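Local coordinates for protein neutral ceramidase (Pseudomonas aeruginosa, PDB 2ZWS) that hydrolyses the N-acyl linkage of ceramides to release sphingosine and a free fatty acid, and also runs the reverse synthesis, as a secreted zinc-dependent amidohydrolase, at residues 224-227 and 228-232; 270-273 and 274-278. All coordinates share one frame; numbering follows the deposited sequence. Where two conformers were deposited one is given.

Contact 1: 224-227 and 228-232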
loop_
_atom_site.group_PDB
_atom_site.type_symbol
_atom_site.label_atom_id
_atom_site.label_comp_id
_atom_site.label_asym_id
_atom_site.label_seq_id
_atom_site.Cartn_x
_atom_site.Cartn_y
_atom_site.Cartn_z
ATOM N N SER A 224 -7.346 -3.730 -8.645
ATOM C CA SER A 224 -7.689 -4.960 -7.916
ATOM C C SER A 224 -9.206 -5.114 -7.823
ATOM O O SER A 224 -9.770 -6.206 -8.067
ATOM C CB SER A 224 -7.140 -4.952 -6.493
ATOM O OG SER A 224 -5.713 -4.911 -6.476
ATOM N N TYR A 225 -9.883 -4.027 -7.449
ATOM C CA TYR A 225 -11.332 -4.069 -7.251
ATOM C C TYR A 225 -11.985 -4.374 -8.594
ATOM O O TYR A 225 -12.894 -5.207 -8.660
ATOM C CB TYR A 225 -11.827 -2.709 -6.779
ATOM C CG TYR A 225 -13.328 -2.594 -6.665
ATOM C CD1 TYR A 225 -14.078 -1.977 -7.667
ATOM C CD2 TYR A 225 -14.002 -3.097 -5.533
ATOM C CE1 TYR A 225 -15.470 -1.866 -7.540
ATOM C CE2 TYR A 225 -15.373 -2.977 -5.412
ATOM C CZ TYR A 225 -16.093 -2.384 -6.431
ATOM O OH TYR A 225 -17.469 -2.234 -6.318
ATOM N N HIS A 226 -11.549 -3.717 -9.668
ATOM C CA HIS A 226 -12.181 -3.987 -10.957
ATOM C C HIS A 226 -12.053 -5.484 -11.305
ATOM O O HIS A 226 -13.018 -6.118 -11.756
ATOM C CB HIS A 226 -11.552 -3.097 -12.035
ATOM C CG HIS A 226 -12.170 -3.271 -13.388
ATOM N ND1 HIS A 226 -13.461 -2.876 -13.669
ATOM C CD2 HIS A 226 -11.677 -3.797 -14.536
ATOM C CE1 HIS A 226 -13.736 -3.150 -14.938
ATOM N NE2 HIS A 226 -12.665 -3.699 -15.489
ATOM N N TRP A 227 -10.869 -6.065 -11.108
ATOM C CA TRP A 227 -10.705 -7.495 -11.421
ATOM C C TRP A 227 -11.577 -8.391 -10.539
ATOM O O TRP A 227 -12.262 -9.300 -11.038
ATOM C CB TRP A 227 -9.237 -7.918 -11.298
ATOM C CG TRP A 227 -8.855 -9.083 -12.187
ATOM C CD1 TRP A 227 -9.682 -10.084 -12.680
ATOM C CD2 TRP A 227 -7.533 -9.396 -12.656
ATOM N NE1 TRP A 227 -8.936 -10.963 -13.449
ATOM C CE2 TRP A 227 -7.625 -10.569 -13.447
ATOM C CE3 TRP A 227 -6.279 -8.785 -12.500
ATOM C CZ2 TRP A 227 -6.507 -11.137 -14.078
ATOM C CZ3 TRP A 227 -5.166 -9.362 -13.126
ATOM C CH2 TRP A 227 -5.293 -10.527 -13.898
ATOM N N GLU A 228 -11.507 -8.165 -9.225
ATOM C CA GLU A 228 -12.217 -9.009 -8.259
ATOM C C GLU A 228 -13.741 -8.866 -8.321
ATOM O O GLU A 228 -14.474 -9.875 -8.231
ATOM C CB GLU A 228 -11.751 -8.688 -6.845
ATOM C CG GLU A 228 -10.291 -9.046 -6.613
ATOM C CD GLU A 228 -9.687 -8.471 -5.327
ATOM O OE1 GLU A 228 -8.556 -8.919 -4.984
ATOM O OE2 GLU A 228 -10.316 -7.587 -4.682
ATOM N N HIS A 229 -14.203 -7.630 -8.473
ATOM C CA HIS A 229 -15.625 -7.293 -8.354
ATOM C C HIS A 229 -16.327 -7.219 -9.706
ATOM O O HIS A 229 -17.467 -7.658 -9.819
ATOM C CB HIS A 229 -15.776 -5.966 -7.612
ATOM C CG HIS A 229 -17.193 -5.527 -7.388
ATOM N ND1 HIS A 229 -17.869 -4.738 -8.292
ATOM C CD2 HIS A 229 -18.044 -5.735 -6.356
ATOM C CE1 HIS A 229 -19.085 -4.482 -7.835
ATOM N NE2 HIS A 229 -19.218 -5.073 -6.660
ATOM N N ASP A 230 -15.680 -6.639 -10.717
ATOM C CA ASP A 230 -16.371 -6.391 -11.998
ATOM C C ASP A 230 -16.070 -7.460 -13.059
ATOM O O ASP A 230 -16.874 -7.656 -13.977
ATOM C CB ASP A 230 -16.005 -5.002 -12.581
ATOM C CG ASP A 230 -16.314 -3.827 -11.635
ATOM O OD1 ASP A 230 -15.583 -2.809 -11.757
ATOM O OD2 ASP A 230 -17.261 -3.909 -10.803
ATOM N N VAL A 231 -14.902 -8.108 -12.982
ATOM C CA VAL A 231 -14.415 -8.957 -14.093
ATOM C C VAL A 231 -14.521 -10.483 -13.846
ATOM O O VAL A 231 -15.197 -11.190 -14.608
ATOM C CB VAL A 231 -12.975 -8.530 -14.504
ATOM C CG1 VAL A 231 -12.365 -9.509 -15.543
ATOM C CG2 VAL A 231 -12.985 -7.116 -15.039
ATOM N N SER A 232 -13.840 -11.000 -12.818
ATOM C CA SER A 232 -13.973 -12.433 -12.430
ATOM C C SER A 232 -15.452 -12.510 -11.975
ATOM O O SER A 232 -15.770 -12.018 -10.944
ATOM C CB SER A 232 -12.980 -12.725 -11.304
ATOM O OG SER A 232 -12.838 -14.112 -11.109
#
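E228 N and H229 N bond to S224 O and Y225 O in regular i to i+4 fashion, but the last turn widens: H226 O takes D230 N and, weakly, V231 N, while S232 N closes a pi-type turn on W227 O at 2.9 Å. Along one side of the helix, the rings of Y225 and H229 form an offset stack, centroids 4.5 Å apart and planes 14° from parallel. Both CG atoms lie anti to their backbone N (chi1 175° and -178°), which sends the two rings out side by side; Y225 OH rests over the imidazole and H229 CB over the phenol face. D230 joins two histidines. Its OD1 accepts H226 ND1 at 2.9 Å through the anti lone pair, and its OD2 takes H229 ND1 at 2.7 Å from above the carboxylate plane; together they would fix the rotation of both imidazoles, though the H226 bond is the less straight. V231 CG2 covers a face of the H226 ring in a CH-pi contact. E228 forms salt bridges, OE1 with R43 and OE2 with K11. The hydroxyl of Y225 is hydrogen-bonded to OD1 of D581, a magnesium ligand, placing this pi-type helix C-terminus in the second shell of the magnesium site.

Contact 2: 270-273 and 274-278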
loop_
_atom_site.group_PDB
_atom_site.type_symbol
_atom_site.label_atom_id
_atom_site.label_comp_id
_atom_site.label_asym_id
_atom_site.label_seq_id
_atom_site.Cartn_x
_atom_site.Cartn_y
_atom_site.Cartn_z
ATOM N N ARG A 270 -9.752 5.848 -11.613
ATOM C CA ARG A 270 -10.389 4.769 -12.370
ATOM C C ARG A 270 -9.652 4.507 -13.695
ATOM O O ARG A 270 -9.398 3.370 -14.048
ATOM C CB ARG A 270 -11.864 5.116 -12.626
ATOM C CG ARG A 270 -12.691 3.961 -13.185
ATOM C CD ARG A 270 -14.177 4.316 -13.247
ATOM N NE ARG A 270 -14.953 3.254 -13.887
ATOM C CZ ARG A 270 -16.279 3.128 -13.814
ATOM N NH1 ARG A 270 -16.873 2.121 -14.432
ATOM N NH2 ARG A 270 -17.015 3.993 -13.123
ATOM N N GLU A 271 -9.310 5.573 -14.409
ATOM C CA GLU A 271 -8.657 5.438 -15.706
ATOM C C GLU A 271 -7.272 4.811 -15.603
ATOM O O GLU A 271 -6.961 3.899 -16.360
ATOM C CB GLU A 271 -8.575 6.790 -16.399
ATOM C CG GLU A 271 -7.868 6.775 -17.767
ATOM C CD GLU A 271 -8.528 5.885 -18.818
ATOM O OE1 GLU A 271 -9.717 5.509 -18.692
ATOM O OE2 GLU A 271 -7.838 5.568 -19.815
ATOM N N ILE A 272 -6.446 5.306 -14.689
ATOM C CA ILE A 272 -5.080 4.760 -14.521
ATOM C C ILE A 272 -5.162 3.338 -13.974
ATOM O O ILE A 272 -4.391 2.453 -14.368
ATOM C CB ILE A 272 -4.179 5.709 -13.657
ATOM C CG1 ILE A 272 -4.070 7.092 -14.316
ATOM C CG2 ILE A 272 -2.766 5.105 -13.364
ATOM C CD1 ILE A 272 -3.514 7.060 -15.789
ATOM N N GLY A 273 -6.113 3.085 -13.072
ATOM C CA GLY A 273 -6.363 1.708 -12.650
ATOM C C GLY A 273 -6.752 0.802 -13.792
ATOM O O GLY A 273 -6.241 -0.318 -13.915
ATOM N N LEU A 274 -7.652 1.277 -14.634
ATOM C CA LEU A 274 -8.085 0.466 -15.782
ATOM C C LEU A 274 -6.947 0.188 -16.752
ATOM O O LEU A 274 -6.883 -0.906 -17.320
ATOM C CB LEU A 274 -9.241 1.118 -16.528
ATOM C CG LEU A 274 -10.582 1.015 -15.806
ATOM C CD1 LEU A 274 -11.617 1.853 -16.541
ATOM C CD2 LEU A 274 -11.058 -0.425 -15.675
ATOM N N ARG A 275 -6.056 1.159 -16.953
ATOM C CA ARG A 275 -4.919 0.940 -17.861
ATOM C C ARG A 275 -4.020 -0.187 -17.358
ATOM O O ARG A 275 -3.615 -1.069 -18.127
ATOM C CB ARG A 275 -4.123 2.230 -18.069
ATOM C CG ARG A 275 -4.904 3.250 -18.881
ATOM C CD ARG A 275 -4.165 4.547 -19.024
ATOM N NE ARG A 275 -5.059 5.548 -19.604
ATOM C CZ ARG A 275 -4.731 6.799 -19.912
ATOM N NH1 ARG A 275 -3.496 7.256 -19.713
ATOM N NH2 ARG A 275 -5.666 7.607 -20.414
ATOM N N GLN A 276 -3.819 -0.221 -16.043
ATOM C CA GLN A 276 -3.011 -1.296 -15.423
ATOM C C GLN A 276 -3.740 -2.616 -15.491
ATOM O O GLN A 276 -3.150 -3.639 -15.842
ATOM C CB GLN A 276 -2.670 -0.971 -13.968
ATOM C CG GLN A 276 -1.740 0.231 -13.867
ATOM C CD GLN A 276 -1.529 0.641 -12.447
ATOM O OE1 GLN A 276 -0.710 0.055 -11.761
ATOM N NE2 GLN A 276 -2.286 1.626 -11.981
ATOM N N PHE A 277 -5.023 -2.594 -15.139
ATOM C CA PHE A 277 -5.832 -3.794 -15.195
ATOM C C PHE A 277 -5.786 -4.415 -16.593
ATOM O O PHE A 277 -5.620 -5.633 -16.729
ATOM C CB PHE A 277 -7.303 -3.521 -14.852
ATOM C CG PHE A 277 -8.191 -4.642 -15.286
ATOM C CD1 PHE A 277 -8.228 -5.822 -14.561
ATOM C CD2 PHE A 277 -8.879 -4.570 -16.482
ATOM C CE1 PHE A 277 -8.990 -6.934 -15.008
ATOM C CE2 PHE A 277 -9.642 -5.647 -16.934
ATOM C CZ PHE A 277 -9.689 -6.838 -16.208
ATOM N N ALA A 278 -5.964 -3.587 -17.630
ATOM C CA ALA A 278 -6.132 -4.132 -18.980
ATOM C C ALA A 278 -4.871 -4.892 -19.393
ATOM O O ALA A 278 -4.942 -5.981 -19.960
ATOM C CB ALA A 278 -6.497 -3.060 -19.971
#
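E271 and R275, one helical turn apart, meet in a side-on salt bridge in which the carboxylate and guanidinium planes stand 82° apart. A single oxygen does the work: E271 OE2 lies at the guanidinium edge, 2.8 Å from R275 NE and 3.0 Å from R275 NH2, and the two nitrogens reach it from opposite faces of the carboxylate plane, on its anti side. A bend at chi2 (61°) brings the glutamate carboxylate round toward R275, whereas the arginine runs extended from CG to NE. Both side chains also adjoin K256 in a loop. I272 CD1 packs obliquely against the same guanidinium, 3.9 Å from R275 NH1, which bonds to N155 O. Q276 turns its amide back onto its own helix. Its NE2 reaches I272 O at 3.3 Å from well above the carbonyl plane, and Q276 N reaches that oxygen from the opposite face, so one carbonyl accepts twice. In the conformers given, R270 CG lies 4.1 Å from L274 CD1. Helix 265-286 carries this turn against helix 218-231: the amide of Q276 bonds through OE1 to K220 and through NE2 to N219, I272 touches N219, and F277 faces the same helix.

How the contacts relate
Contact 1 comes first along the chain, in the last turns of helix 218-231, and contact 2 follows on helix 265-286, with strands 238-242 and 249-251 in between. Their centres are 11 Å apart and the two helices touch directly. F277 is the main point of meeting, its ring edge-to-face with those of both H226 and W227 and its CZ 3.5 Å from V231 CG2. Two local helical turns are thereby joined into one helix-helix interface within the N-terminal family region. W227 reaches strand 194-200, and with S224 and E228 strand 238-242, which connects the pair to the nine-stranded mixed sheet. The interface neighbours both metal sites: Y225 adjoins the magnesium ligand D581, and the I272 side chain lies about 9 Å from that of the zinc ligand H204.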